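PDB 2O2X: D-glycero-beta-D-manno-heptose-1,7-bisphosphate 7-phosphatase from Mesorhizobium loti, which removes the C-7 phosphate of D-glycero-beta-D-manno-heptose 1,7-bisphosphate to give D-glycero-beta-D-manno-heptose 1-phosphate, with Mg(2+) as cofactor. Local coordinates for residues A[20-25]-A[110-115]; A[55-60]-A[99-104]; A[114-119]-A[144-149]. All coordinates share one frame; numbering follows the deposited sequence.

Overall arrangement
Strand 114-118 links contacts 1 and 3. In contact 1 its start pairs with strand 17-21. In contact 3 its side chains M114 and L116 meet helix 141-150. The centres of these two contacts are about 12 Å apart. Contact 2 lies on helix 91-107, which precedes the strand in the chain. Its centre is about 14 Å from that of contact 1, and L102 joins them: L102 CD2 is 3.7 Å from V112 CG2. Contacts 2 and 3 do not touch. R38, D39 and T79 probably belong to the active site. Between side chains, V101 is about 4 Å from R38, I55 about 5 Å from D39, and V115 about 5 Å from T79.

Contact 1 of 3, residues A[20-25]-A[110-115]; sequences ERIGGR and VFVDMV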
ATOM      1  N   GLU A  20     -10.337  -5.068  -2.858  1.00 10.78           N
ATOM      2  CA  GLU A  20     -11.332  -4.140  -3.397  1.00 13.11           C
ATOM      3  C   GLU A  20     -10.714  -3.320  -4.525  1.00 13.74           C
ATOM      4  O   GLU A  20      -9.740  -2.587  -4.309  1.00 11.66           O
ATOM      5  CB  GLU A  20     -11.764  -3.189  -2.277  1.00 13.97           C
ATOM      6  CG  GLU A  20     -12.804  -2.196  -2.633  1.00 18.90           C
ATOM      7  CD  GLU A  20     -13.089  -1.226  -1.518  1.00 16.96           C
ATOM      8  OE1 GLU A  20     -12.283  -1.121  -0.536  1.00 14.38           O
ATOM      9  OE2 GLU A  20     -14.091  -0.501  -1.678  1.00 21.35           O
ATOM     10  N   ARG A  21     -11.295  -3.402  -5.720  1.00 12.34           N
ATOM     11  CA  ARG A  21     -10.926  -2.519  -6.828  1.00 12.89           C
ATOM     12  C   ARG A  21     -11.578  -1.161  -6.575  1.00 11.13           C
ATOM     13  O   ARG A  21     -12.746  -1.099  -6.175  1.00 13.42           O
ATOM     14  CB  ARG A  21     -11.375  -3.115  -8.162  1.00 12.85           C
ATOM     15  CG  ARG A  21     -10.934  -2.372  -9.393  1.00 15.29           C
ATOM     16  CD  ARG A  21      -9.464  -2.559  -9.732  1.00 14.94           C
ATOM     17  NE  ARG A  21      -9.247  -2.149 -11.124  1.00 23.06           N
ATOM     18  CZ  ARG A  21      -9.085  -0.892 -11.498  1.00 22.37           C
ATOM     19  NH1 ARG A  21      -9.078   0.082 -10.598  1.00 22.16           N
ATOM     20  NH2 ARG A  21      -8.914  -0.599 -12.772  1.00 27.55           N
ATOM     21  N   ILE A  22     -10.816  -0.078  -6.741  1.00 11.68           N
ATOM     22  CA  ILE A  22     -11.275   1.287  -6.465  1.00 11.50           C
ATOM     23  C   ILE A  22     -11.362   2.064  -7.764  1.00 13.33           C
ATOM     24  O   ILE A  22     -10.399   2.148  -8.512  1.00 12.60           O
ATOM     25  CB  ILE A  22     -10.296   2.040  -5.547  1.00 12.69           C
ATOM     26  CG1 ILE A  22     -10.122   1.325  -4.212  1.00 11.94           C
ATOM     27  CG2 ILE A  22     -10.723   3.475  -5.326  1.00 14.15           C
ATOM     28  CD1 ILE A  22     -11.323   1.229  -3.356  1.00 12.20           C
ATOM     29  N   GLY A  23     -12.509   2.670  -8.025  1.00 15.95           N
ATOM     30  CA  GLY A  23     -12.632   3.562  -9.179  1.00 19.37           C
ATOM     31  C   GLY A  23     -12.737   2.730 -10.424  1.00 19.58           C
ATOM     32  O   GLY A  23     -12.766   1.497 -10.379  1.00 22.02           O
ATOM     33  N   GLY A  24     -12.757   3.401 -11.557  1.00 22.61           N
ATOM     34  CA  GLY A  24     -13.023   2.690 -12.804  1.00 25.82           C
ATOM     35  C   GLY A  24     -12.037   3.029 -13.876  1.00 27.31           C
ATOM     36  O   GLY A  24     -12.368   2.948 -15.061  1.00 28.89           O
ATOM     37  N   ARG A  25     -10.825   3.423 -13.483  1.00 24.92           N
ATOM     38  CA  ARG A  25      -9.787   3.683 -14.464  1.00 25.08           C
ATOM     39  C   ARG A  25      -9.372   2.369 -15.087  1.00 25.08           C
ATOM     40  O   ARG A  25      -9.423   1.336 -14.452  1.00 24.81           O
ATOM     41  CB  ARG A  25      -8.612   4.402 -13.847  1.00 23.40           C
ATOM     42  CG  ARG A  25      -8.933   5.819 -13.488  1.00 22.84           C
ATOM     43  CD  ARG A  25      -7.985   6.390 -12.469  1.00 18.39           C
ATOM     44  NE  ARG A  25      -8.220   5.865 -11.104  1.00 16.06           N
ATOM     45  CZ  ARG A  25      -9.191   6.247 -10.284  1.00 17.30           C
ATOM     46  NH1 ARG A  25     -10.101   7.139 -10.660  1.00 18.04           N
ATOM     47  NH2 ARG A  25      -9.291   5.689  -9.081  1.00 13.08           N
ATOM     48  N   VAL A 110      -6.408  13.369  -5.819  1.00 11.91           N
ATOM     49  CA  VAL A 110      -5.633  12.149  -6.098  1.00 11.45           C
ATOM     50  C   VAL A 110      -6.474  10.922  -5.741  1.00 11.30           C
ATOM     51  O   VAL A 110      -7.513  11.027  -5.076  1.00 12.05           O
ATOM     52  CB  VAL A 110      -4.232  12.134  -5.397  1.00 11.03           C
ATOM     53  CG1 VAL A 110      -3.451  13.429  -5.724  1.00 11.63           C
ATOM     54  CG2 VAL A 110      -4.353  11.980  -3.875  1.00 11.56           C
ATOM     55  N   PHE A 111      -6.040   9.777  -6.239  1.00 11.87           N
ATOM     56  CA  PHE A 111      -6.810   8.558  -6.060  1.00 11.83           C
ATOM     57  C   PHE A 111      -5.929   7.318  -6.026  1.00 11.70           C
ATOM     58  O   PHE A 111      -4.750   7.347  -6.387  1.00 10.22           O
ATOM     59  CB  PHE A 111      -7.852   8.418  -7.176  1.00 13.85           C
ATOM     60  CG  PHE A 111      -7.337   8.767  -8.500  1.00 17.07           C
ATOM     61  CD1 PHE A 111      -6.600   7.865  -9.234  1.00 17.66           C
ATOM     62  CD2 PHE A 111      -7.545  10.038  -9.031  1.00 18.64           C
ATOM     63  CE1 PHE A 111      -6.095   8.202 -10.497  1.00 23.36           C
ATOM     64  CE2 PHE A 111      -7.053  10.370 -10.280  1.00 22.06           C
ATOM     65  CZ  PHE A 111      -6.328   9.457 -11.013  1.00 20.84           C
ATOM     66  N   VAL A 112      -6.543   6.228  -5.581  1.00 11.18           N
ATOM     67  CA  VAL A 112      -5.917   4.919  -5.661  1.00  8.78           C
ATOM     68  C   VAL A 112      -6.811   4.007  -6.507  1.00  9.80           C
ATOM     69  O   VAL A 112      -7.950   4.364  -6.857  1.00 10.95           O
ATOM     70  CB  VAL A 112      -5.649   4.308  -4.284  1.00  9.28           C
ATOM     71  CG1 VAL A 112      -4.919   5.305  -3.358  1.00 10.92           C
ATOM     72  CG2 VAL A 112      -6.895   3.811  -3.626  1.00 10.37           C
ATOM     73  N   ASP A 113      -6.271   2.844  -6.857  1.00  8.01           N
ATOM     74  CA  ASP A 113      -6.906   1.918  -7.810  1.00 10.77           C
ATOM     75  C   ASP A 113      -7.254   0.545  -7.245  1.00  9.61           C
ATOM     76  O   ASP A 113      -8.057  -0.195  -7.815  1.00  9.35           O
ATOM     77  CB  ASP A 113      -6.007   1.813  -9.014  1.00  9.49           C
ATOM     78  CG  ASP A 113      -5.787   3.166  -9.650  1.00 10.41           C
ATOM     79  OD1 ASP A 113      -6.810   3.710 -10.178  1.00 12.28           O
ATOM     80  OD2 ASP A 113      -4.661   3.716  -9.559  1.00 11.81           O
HETATM   81  N   MSE A 114      -6.668   0.192  -6.106  1.00  9.26           N
HETATM   82  CA  MSE A 114      -7.010  -1.072  -5.464  1.00  9.59           C
HETATM   83  C   MSE A 114      -6.603  -0.972  -3.994  1.00  8.63           C
HETATM   84  O   MSE A 114      -5.599  -0.313  -3.663  1.00  9.51           O
HETATM   85  CB  MSE A 114      -6.305  -2.234  -6.148  1.00  8.81           C
HETATM   86  CG  MSE A 114      -6.640  -3.588  -5.591  1.00  8.23           C
HETATM   87 SE   MSE A 114      -5.963  -5.093  -6.588  0.75 12.65          SE
HETATM   88  CE  MSE A 114      -7.279  -5.102  -7.993  1.00 18.85           C
ATOM     89  N   VAL A 115      -7.388  -1.603  -3.131  1.00  7.56           N
ATOM     90  CA  VAL A 115      -7.038  -1.746  -1.703  1.00  7.93           C
ATOM     91  C   VAL A 115      -7.046  -3.218  -1.318  1.00  8.87           C
ATOM     92  O   VAL A 115      -8.055  -3.903  -1.546  1.00  8.47           O
ATOM     93  CB  VAL A 115      -8.046  -0.995  -0.804  1.00 10.55           C
ATOM     94  CG1 VAL A 115      -7.745  -1.223   0.687  1.00 12.11           C
ATOM     95  CG2 VAL A 115      -8.050   0.500  -1.130  1.00 12.23           C
TER
HETATM   96  O   HOH W   1      -9.291   2.712 -10.834  1.00 13.52           O
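The end of strand 17-21 pairs antiparallel with the start of strand 114-118. E20 and V115 are the hydrogen-bonded pair. V115 N gives E20 O a nearly straight bond of 2.8 Å, and E20 N donates back to V115 O. R21 and M114 follow as a non-hydrogen-bonded pair.

Beside the paired strands, D113 O is held by two donors. I22 N reaches D113 O at 3.0 Å, standing above the carbonyl plane. R21 NH1 comes to the same oxygen in that plane, on a lone pair. A bend at chi2 (75°) turns the R21 guanidinium back for this. R21 NH2 also bonds R25 O at 2.6 Å and so ties the turn across its own ends.

The buried D113 carboxylate is held on both oxygens. R25 NE makes a salt bridge to the syn lone pair of D113 OD1 at 2.7 Å, in the guanidinium plane. R25 NH2 adds a weak bond to OD1 and a closer one, 2.9 Å, to V112 O. V75 N of the adjacent strand 75-80 donates to OD2. One water makes four bonds: it accepts from R21 NH1 and R25 N and donates to I22 O and D113 OD1. The R25 salt bridge and nearby R21 charge would probably keep D113 ionised.

The R25 guanidinium also lies on one face of the F111 ring, planes 28° apart. This is an off-centre cation-pi stack, with R25 CZ 3.8 Å from the F111 ring centroid. Apolar packing is carried by I22, whose CG1 is 3.8 Å from V115 CG2. The E20 carboxylate turns elsewhere, with OE1 bonded to W18 NE1.

This is an antiparallel strand pairing added to the parallel core of a HAD-type Rossmann-like sheet, with buried D113 salt-bridged to R25 beside it.

Contact 2 of 3, residues A[55-60]-A[99-104]; sequences IVLRPQ and GRVLEL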
ATOM      1  N   ILE A  55      -8.700  10.454  11.299  1.00 14.13           N
ATOM      2  CA  ILE A  55      -7.790  10.289  10.141  1.00 14.40           C
ATOM      3  C   ILE A  55      -7.269  11.634   9.636  1.00 14.27           C
ATOM      4  O   ILE A  55      -8.040  12.581   9.400  1.00 14.23           O
ATOM      5  CB  ILE A  55      -8.509   9.531   9.011  1.00 12.69           C
ATOM      6  CG1 ILE A  55      -8.700   8.069   9.405  1.00 15.50           C
ATOM      7  CG2 ILE A  55      -7.763   9.634   7.676  1.00 15.27           C
ATOM      8  CD1 ILE A  55      -7.414   7.199   9.293  1.00 17.66           C
ATOM      9  N   VAL A  56      -5.950  11.701   9.449  1.00 13.03           N
ATOM     10  CA  VAL A  56      -5.275  12.854   8.865  1.00 12.95           C
ATOM     11  C   VAL A  56      -4.294  12.350   7.820  1.00  9.80           C
ATOM     12  O   VAL A  56      -3.512  11.462   8.114  1.00 10.86           O
ATOM     13  CB  VAL A  56      -4.494  13.611   9.956  1.00 14.84           C
ATOM     14  CG1 VAL A  56      -3.698  14.759   9.381  1.00 18.94           C
ATOM     15  CG2 VAL A  56      -5.459  14.105  11.013  1.00 18.03           C
ATOM     16  N   LEU A  57      -4.329  12.934   6.630  1.00 11.16           N
ATOM     17  CA  LEU A  57      -3.372  12.587   5.589  1.00 10.51           C
ATOM     18  C   LEU A  57      -1.966  13.055   5.926  1.00 11.67           C
ATOM     19  O   LEU A  57      -1.776  14.075   6.602  1.00 12.16           O
ATOM     20  CB  LEU A  57      -3.782  13.173   4.264  1.00 11.64           C
ATOM     21  CG  LEU A  57      -5.108  12.724   3.658  1.00 11.88           C
ATOM     22  CD1 LEU A  57      -5.255  13.296   2.297  1.00 12.20           C
ATOM     23  CD2 LEU A  57      -5.206  11.235   3.613  1.00 14.74           C
ATOM     24  N   ARG A  58      -0.973  12.303   5.458  1.00 10.17           N
ATOM     25  CA  ARG A  58       0.417  12.770   5.412  1.00  9.78           C
ATOM     26  C   ARG A  58       0.604  13.524   4.102  1.00 11.06           C
ATOM     27  O   ARG A  58       0.645  12.918   3.030  1.00 10.59           O
ATOM     28  CB  ARG A  58       1.397  11.605   5.538  1.00 10.62           C
ATOM     29  CG  ARG A  58       1.301  10.859   6.852  1.00 10.68           C
ATOM     30  CD  ARG A  58       2.336   9.785   7.004  1.00  9.51           C
ATOM     31  NE  ARG A  58       3.715  10.313   7.072  1.00  9.16           N
ATOM     32  CZ  ARG A  58       4.593  10.322   6.083  1.00  9.85           C
ATOM     33  NH1 ARG A  58       4.329   9.801   4.882  1.00  9.35           N
ATOM     34  NH2 ARG A  58       5.779  10.861   6.301  1.00 10.29           N
ATOM     35  N   PRO A  59       0.689  14.871   4.158  1.00 12.94           N
ATOM     36  CA  PRO A  59       0.732  15.567   2.857  1.00 13.67           C
ATOM     37  C   PRO A  59       1.949  15.239   2.019  1.00 11.85           C
ATOM     38  O   PRO A  59       1.900  15.344   0.805  1.00 13.91           O
ATOM     39  CB  PRO A  59       0.700  17.061   3.244  1.00 15.98           C
ATOM     40  CG  PRO A  59       0.167  17.071   4.660  1.00 18.35           C
ATOM     41  CD  PRO A  59       0.688  15.815   5.292  1.00 15.01           C
ATOM     42  N   GLN A  60       3.015  14.801   2.648  1.00 12.32           N
ATOM     43  CA  GLN A  60       4.234  14.512   1.874  1.00 13.84           C
ATOM     44  C   GLN A  60       4.122  13.259   0.983  1.00 11.72           C
ATOM     45  O   GLN A  60       4.956  13.051   0.121  1.00 11.48           O
ATOM     46  CB  GLN A  60       5.470  14.501   2.772  1.00 18.68           C
ATOM     47  CG  GLN A  60       5.451  13.575   3.938  1.00 16.70           C
ATOM     48  CD  GLN A  60       4.891  14.190   5.233  1.00 16.43           C
ATOM     49  OE1 GLN A  60       3.685  14.464   5.353  1.00 16.22           O
ATOM     50  NE2 GLN A  60       5.748  14.345   6.226  1.00 17.10           N
ATOM     51  N   GLY A  99     -12.632   4.409   3.779  1.00  9.68           N
ATOM     52  CA  GLY A  99     -13.428   5.320   2.979  1.00 11.00           C
ATOM     53  C   GLY A  99     -13.103   6.779   3.229  1.00 10.61           C
ATOM     54  O   GLY A  99     -13.039   7.568   2.303  1.00 11.99           O
ATOM     55  N   ARG A 100     -12.881   7.117   4.490  1.00 10.83           N
ATOM     56  CA  ARG A 100     -12.503   8.485   4.852  1.00 10.63           C
ATOM     57  C   ARG A 100     -11.131   8.868   4.258  1.00 10.22           C
ATOM     58  O   ARG A 100     -10.933   9.971   3.749  1.00 11.27           O
ATOM     59  CB  ARG A 100     -12.543   8.693   6.386  1.00 11.78           C
ATOM     60  CG  ARG A 100     -12.098  10.051   6.845  1.00 13.18           C
ATOM     61  CD  ARG A 100     -12.941  11.140   6.274  1.00 14.70           C
ATOM     62  NE  ARG A 100     -12.658  12.444   6.873  1.00 15.56           N
ATOM     63  CZ  ARG A 100     -13.123  13.598   6.392  1.00 19.08           C
ATOM     64  NH1 ARG A 100     -13.871  13.633   5.306  1.00 24.77           N
ATOM     65  NH2 ARG A 100     -12.807  14.729   6.999  1.00 25.71           N
ATOM     66  N   VAL A 101     -10.187   7.934   4.273  1.00  9.20           N
ATOM     67  CA  VAL A 101      -8.871   8.183   3.671  1.00  9.99           C
ATOM     68  C   VAL A 101      -9.060   8.481   2.189  1.00 10.24           C
ATOM     69  O   VAL A 101      -8.510   9.453   1.682  1.00 11.16           O
ATOM     70  CB  VAL A 101      -7.893   6.982   3.899  1.00 10.62           C
ATOM     71  CG1 VAL A 101      -6.653   7.128   3.062  1.00 10.56           C
ATOM     72  CG2 VAL A 101      -7.509   6.858   5.391  1.00 10.56           C
ATOM     73  N   LEU A 102      -9.835   7.654   1.492  1.00 10.16           N
ATOM     74  CA  LEU A 102     -10.062   7.862   0.048  1.00 10.90           C
ATOM     75  C   LEU A 102     -10.801   9.185  -0.235  1.00 11.87           C
ATOM     76  O   LEU A 102     -10.507   9.863  -1.222  1.00 12.32           O
ATOM     77  CB  LEU A 102     -10.785   6.672  -0.598  1.00 12.69           C
ATOM     78  CG  LEU A 102     -10.040   5.328  -0.504  1.00 18.11           C
ATOM     79  CD1 LEU A 102     -10.673   4.274  -1.385  1.00 19.83           C
ATOM     80  CD2 LEU A 102      -8.549   5.415  -0.777  1.00 21.05           C
ATOM     81  N   GLU A 103     -11.733   9.557   0.638  1.00 11.52           N
ATOM     82  CA  GLU A 103     -12.414  10.865   0.510  1.00 12.74           C
ATOM     83  C   GLU A 103     -11.470  12.042   0.666  1.00 12.82           C
ATOM     84  O   GLU A 103     -11.504  12.997  -0.125  1.00 12.15           O
ATOM     85  CB  GLU A 103     -13.572  10.969   1.510  1.00 13.48           C
ATOM     86  CG  GLU A 103     -14.265  12.319   1.523  1.00 18.57           C
ATOM     87  CD  GLU A 103     -14.783  12.788   0.154  1.00 32.68           C
ATOM     88  OE1 GLU A 103     -15.009  11.957  -0.760  1.00 29.85           O
ATOM     89  OE2 GLU A 103     -14.978  14.019   0.008  1.00 37.55           O
ATOM     90  N   LEU A 104     -10.599  11.973   1.664  1.00 12.11           N
ATOM     91  CA  LEU A 104      -9.611  13.029   1.836  1.00 12.17           C
ATOM     92  C   LEU A 104      -8.659  13.118   0.644  1.00 11.47           C
ATOM     93  O   LEU A 104      -8.267  14.210   0.208  1.00 12.16           O
ATOM     94  CB  LEU A 104      -8.841  12.847   3.138  1.00 10.94           C
ATOM     95  CG  LEU A 104      -9.658  13.086   4.412  1.00 14.05           C
ATOM     96  CD1 LEU A 104      -8.894  12.582   5.593  1.00 14.76           C
ATOM     97  CD2 LEU A 104      -9.975  14.559   4.543  1.00 19.50           C
TER
HETATM   98  O   HOH W   2     -10.878  12.504   9.334  1.00 16.01           O
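L57 has CG anti to its carbonyl carbon (chi1 -62°), and its CD1 comes up against the helix at L104. I55 has CG2 anti to the backbone N, which brings that methyl to the same helix. L104 has CG anti to its carbonyl carbon (chi1 -69°), and its CD1 meets that methyl.

I55 CG2 is the tighter wedge. It lies 3.6 Å from V101 CG2 and 3.8 Å from L104 CD1, so it sits against two side chains three residues apart on the helix. I55 and V101 cross at about a right angle. L57 crosses L104 obliquely, and L57 CD1 rests 3.7 Å from L104 CB. An alanine in place of L57 would remove this branched end and would probably loosen the loop against L104.

Beside the apolar patch, one water joins the two segments. It donates to I55 O at 2.8 Å and accepts from R100 NE at 3.0 Å, in the guanidinium plane. L104 CD2 lies over the centre of one face of that guanidinium and limits its movement on that side.

The loop 55-60 leads into helix 62-71 and lies along helix 91-107. I55 also touches V97, and L57 touches L105, on the same helix. V101 also packs on I42 and N43, while L102 turns away from the loop to I22 and V112 beside strand 114-118.

Contact 3 of 3, residues A[114-119]-A[144-149]; sequences MVLACA and VEAGKR
Helix 141-150 belongs to a beta-alpha-beta crossover of the HAD-type Rossmann-like fold. It follows strand 114-118 and leads to the parallel strand 158-161, a crossover that passes over strands 75-80 and 34-36. Here it packs on the sheet face that carries M114 and L116. The axes of strand 114-118 and helix segment 144-149 come within 10.0 Å and run at 148° to each other, so the two are roughly antiparallel.

A146 is the small residue that lets the strand side chains come close. The chain of M114, a selenomethionine, is extended through chi1 and chi2, which puts SE 4.0 Å from A146 CB. The bend at chi3 (-79°) then sends CE on to R149, where it meets R149 CB at 3.9 Å. The two side chains cross at about a right angle.

L116 also reaches A146. Its CG is anti to the carbonyl carbon, but chi2 is 93°, away from the staggered positions. L116 CD1 is 3.9 Å from A146 CB, and L116 CD2 turns to E145 CB at 4.2 Å. V76 of strand 75-80 also touches both L116 and A146, and I19 of strand 17-21 touches L116, E145 and R149.

E145 and R149, one turn apart, form a salt bridge. E145 has CG anti to the backbone N and bends at chi2. R149 runs extended from CG to NE and leans back toward E145. R149 NE donates to the anti lone pair of E145 OE2 at 2.7 Å, in the guanidinium plane.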
HETATM    1  N   MSE A 114      -6.668   0.192  -6.106  1.00  9.26           N
HETATM    2  CA  MSE A 114      -7.010  -1.072  -5.464  1.00  9.59           C
HETATM    3  C   MSE A 114      -6.603  -0.972  -3.994  1.00  8.63           C
HETATM    4  O   MSE A 114      -5.599  -0.313  -3.663  1.00  9.51           O
HETATM    5  CB  MSE A 114      -6.305  -2.234  -6.148  1.00  8.81           C
HETATM    6  CG  MSE A 114      -6.640  -3.588  -5.591  1.00  8.23           C
HETATM    7 SE   MSE A 114      -5.963  -5.093  -6.588  0.75 12.65          SE
HETATM    8  CE  MSE A 114      -7.279  -5.102  -7.993  1.00 18.85           C
ATOM      9  N   VAL A 115      -7.388  -1.603  -3.131  1.00  7.56           N
ATOM     10  CA  VAL A 115      -7.038  -1.746  -1.703  1.00  7.93           C
ATOM     11  C   VAL A 115      -7.046  -3.218  -1.318  1.00  8.87           C
ATOM     12  O   VAL A 115      -8.055  -3.903  -1.546  1.00  8.47           O
ATOM     13  CB  VAL A 115      -8.046  -0.995  -0.804  1.00 10.55           C
ATOM     14  CG1 VAL A 115      -7.745  -1.223   0.687  1.00 12.11           C
ATOM     15  CG2 VAL A 115      -8.050   0.500  -1.130  1.00 12.23           C
ATOM     16  N   LEU A 116      -5.947  -3.697  -0.731  1.00  7.78           N
ATOM     17  CA  LEU A 116      -5.878  -5.012  -0.099  1.00  7.46           C
ATOM     18  C   LEU A 116      -5.526  -4.835   1.364  1.00  6.56           C
ATOM     19  O   LEU A 116      -4.699  -3.988   1.718  1.00  8.18           O
ATOM     20  CB  LEU A 116      -4.895  -5.959  -0.768  1.00  9.54           C
ATOM     21  CG  LEU A 116      -5.097  -6.118  -2.283  1.00  7.64           C
ATOM     22  CD1 LEU A 116      -4.244  -5.152  -3.063  1.00  9.23           C
ATOM     23  CD2 LEU A 116      -4.683  -7.523  -2.734  1.00  9.97           C
ATOM     24  N   ALA A 117      -6.184  -5.597   2.224  1.00  6.14           N
ATOM     25  CA  ALA A 117      -5.931  -5.544   3.645  1.00  7.05           C
ATOM     26  C   ALA A 117      -5.982  -6.929   4.263  1.00  7.16           C
ATOM     27  O   ALA A 117      -6.781  -7.793   3.840  1.00  7.96           O
ATOM     28  CB  ALA A 117      -6.936  -4.637   4.339  1.00  8.15           C
ATOM     29  N   CYS A 118      -5.119  -7.143   5.236  1.00  8.70           N
ATOM     30  CA  CYS A 118      -4.967  -8.438   5.918  1.00  7.36           C
ATOM     31  C   CYS A 118      -5.100  -8.265   7.418  1.00  7.59           C
ATOM     32  O   CYS A 118      -4.310  -7.544   8.023  1.00  9.01           O
ATOM     33  CB  CYS A 118      -3.639  -9.066   5.595  1.00  7.84           C
ATOM     34  SG  CYS A 118      -3.523 -10.733   6.358  1.00 11.51           S
ATOM     35  N   ALA A 119      -6.082  -8.951   8.015  1.00  8.07           N
ATOM     36  CA  ALA A 119      -6.389  -8.837   9.452  1.00  8.81           C
ATOM     37  C   ALA A 119      -5.596  -9.794  10.330  1.00 10.09           C
ATOM     38  O   ALA A 119      -5.487  -9.565  11.538  1.00 11.58           O
ATOM     39  CB  ALA A 119      -7.850  -9.064   9.679  1.00 10.39           C
ATOM     40  N   VAL A 144       1.467 -10.036  -4.661  1.00 10.49           N
ATOM     41  CA  VAL A 144       1.316 -11.085  -5.670  1.00 11.95           C
ATOM     42  C   VAL A 144      -0.141 -11.138  -6.146  1.00  9.93           C
ATOM     43  O   VAL A 144      -0.415 -11.220  -7.354  1.00 11.00           O
ATOM     44  CB  VAL A 144       1.807 -12.442  -5.103  1.00 11.88           C
ATOM     45  CG1 VAL A 144       1.420 -13.615  -6.021  1.00 14.69           C
ATOM     46  CG2 VAL A 144       3.283 -12.396  -4.871  1.00 13.73           C
ATOM     47  N   GLU A 145      -1.090 -11.033  -5.221  1.00  9.69           N
ATOM     48  CA  GLU A 145      -2.503 -11.044  -5.602  1.00 11.64           C
ATOM     49  C   GLU A 145      -2.892  -9.826  -6.441  1.00 12.31           C
ATOM     50  O   GLU A 145      -3.589  -9.941  -7.453  1.00 11.60           O
ATOM     51  CB  GLU A 145      -3.365 -11.137  -4.361  1.00 13.14           C
ATOM     52  CG  GLU A 145      -4.853 -11.260  -4.608  1.00 14.61           C
ATOM     53  CD  GLU A 145      -5.263 -12.515  -5.373  1.00 16.86           C
ATOM     54  OE1 GLU A 145      -4.532 -13.534  -5.330  1.00 22.87           O
ATOM     55  OE2 GLU A 145      -6.339 -12.476  -5.998  1.00 20.20           O
ATOM     56  N   ALA A 146      -2.459  -8.635  -6.036  1.00  9.91           N
ATOM     57  CA  ALA A 146      -2.699  -7.442  -6.852  1.00  9.01           C
ATOM     58  C   ALA A 146      -2.090  -7.639  -8.236  1.00  9.89           C
ATOM     59  O   ALA A 146      -2.699  -7.272  -9.267  1.00 10.17           O
ATOM     60  CB  ALA A 146      -2.098  -6.202  -6.158  1.00  8.85           C
ATOM     61  N   GLY A 147      -0.904  -8.240  -8.276  1.00  9.68           N
ATOM     62  CA  GLY A 147      -0.257  -8.559  -9.537  1.00 10.98           C
ATOM     63  C   GLY A 147      -1.119  -9.420 -10.438  1.00 12.10           C
ATOM     64  O   GLY A 147      -1.251  -9.127 -11.633  1.00 12.56           O
ATOM     65  N   LYS A 148      -1.706 -10.471  -9.873  1.00 11.97           N
ATOM     66  CA  LYS A 148      -2.584 -11.349 -10.668  1.00 13.92           C
ATOM     67  C   LYS A 148      -3.778 -10.567 -11.187  1.00 13.77           C
ATOM     68  O   LYS A 148      -4.126 -10.631 -12.379  1.00 15.85           O
ATOM     69  CB  LYS A 148      -3.052 -12.524  -9.830  1.00 14.75           C
ATOM     70  CG  LYS A 148      -1.952 -13.523  -9.586  1.00 21.03           C
ATOM     71  CD  LYS A 148      -2.415 -14.650  -8.645  1.00 22.94           C
ATOM     72  CE  LYS A 148      -1.225 -15.541  -8.258  1.00 24.05           C
ATOM     73  NZ  LYS A 148      -1.465 -16.424  -7.077  1.00 28.53           N
ATOM     74  N   ARG A 149      -4.407  -9.814 -10.301  1.00 12.04           N
ATOM     75  CA  ARG A 149      -5.651  -9.144 -10.627  1.00 13.60           C
ATOM     76  C   ARG A 149      -5.500  -8.037 -11.650  1.00 14.63           C
ATOM     77  O   ARG A 149      -6.393  -7.855 -12.497  1.00 17.45           O
ATOM     78  CB  ARG A 149      -6.353  -8.648  -9.372  1.00 12.81           C
ATOM     79  CG  ARG A 149      -6.860  -9.802  -8.519  1.00 10.10           C
ATOM     80  CD  ARG A 149      -7.494  -9.306  -7.243  1.00 14.83           C
ATOM     81  NE  ARG A 149      -8.032 -10.412  -6.467  1.00 15.47           N
ATOM     82  CZ  ARG A 149      -9.312 -10.557  -6.144  1.00 16.83           C
ATOM     83  NH1 ARG A 149     -10.208  -9.639  -6.455  1.00 22.49           N
ATOM     84  NH2 ARG A 149      -9.673 -11.612  -5.432  1.00 18.41           N
TER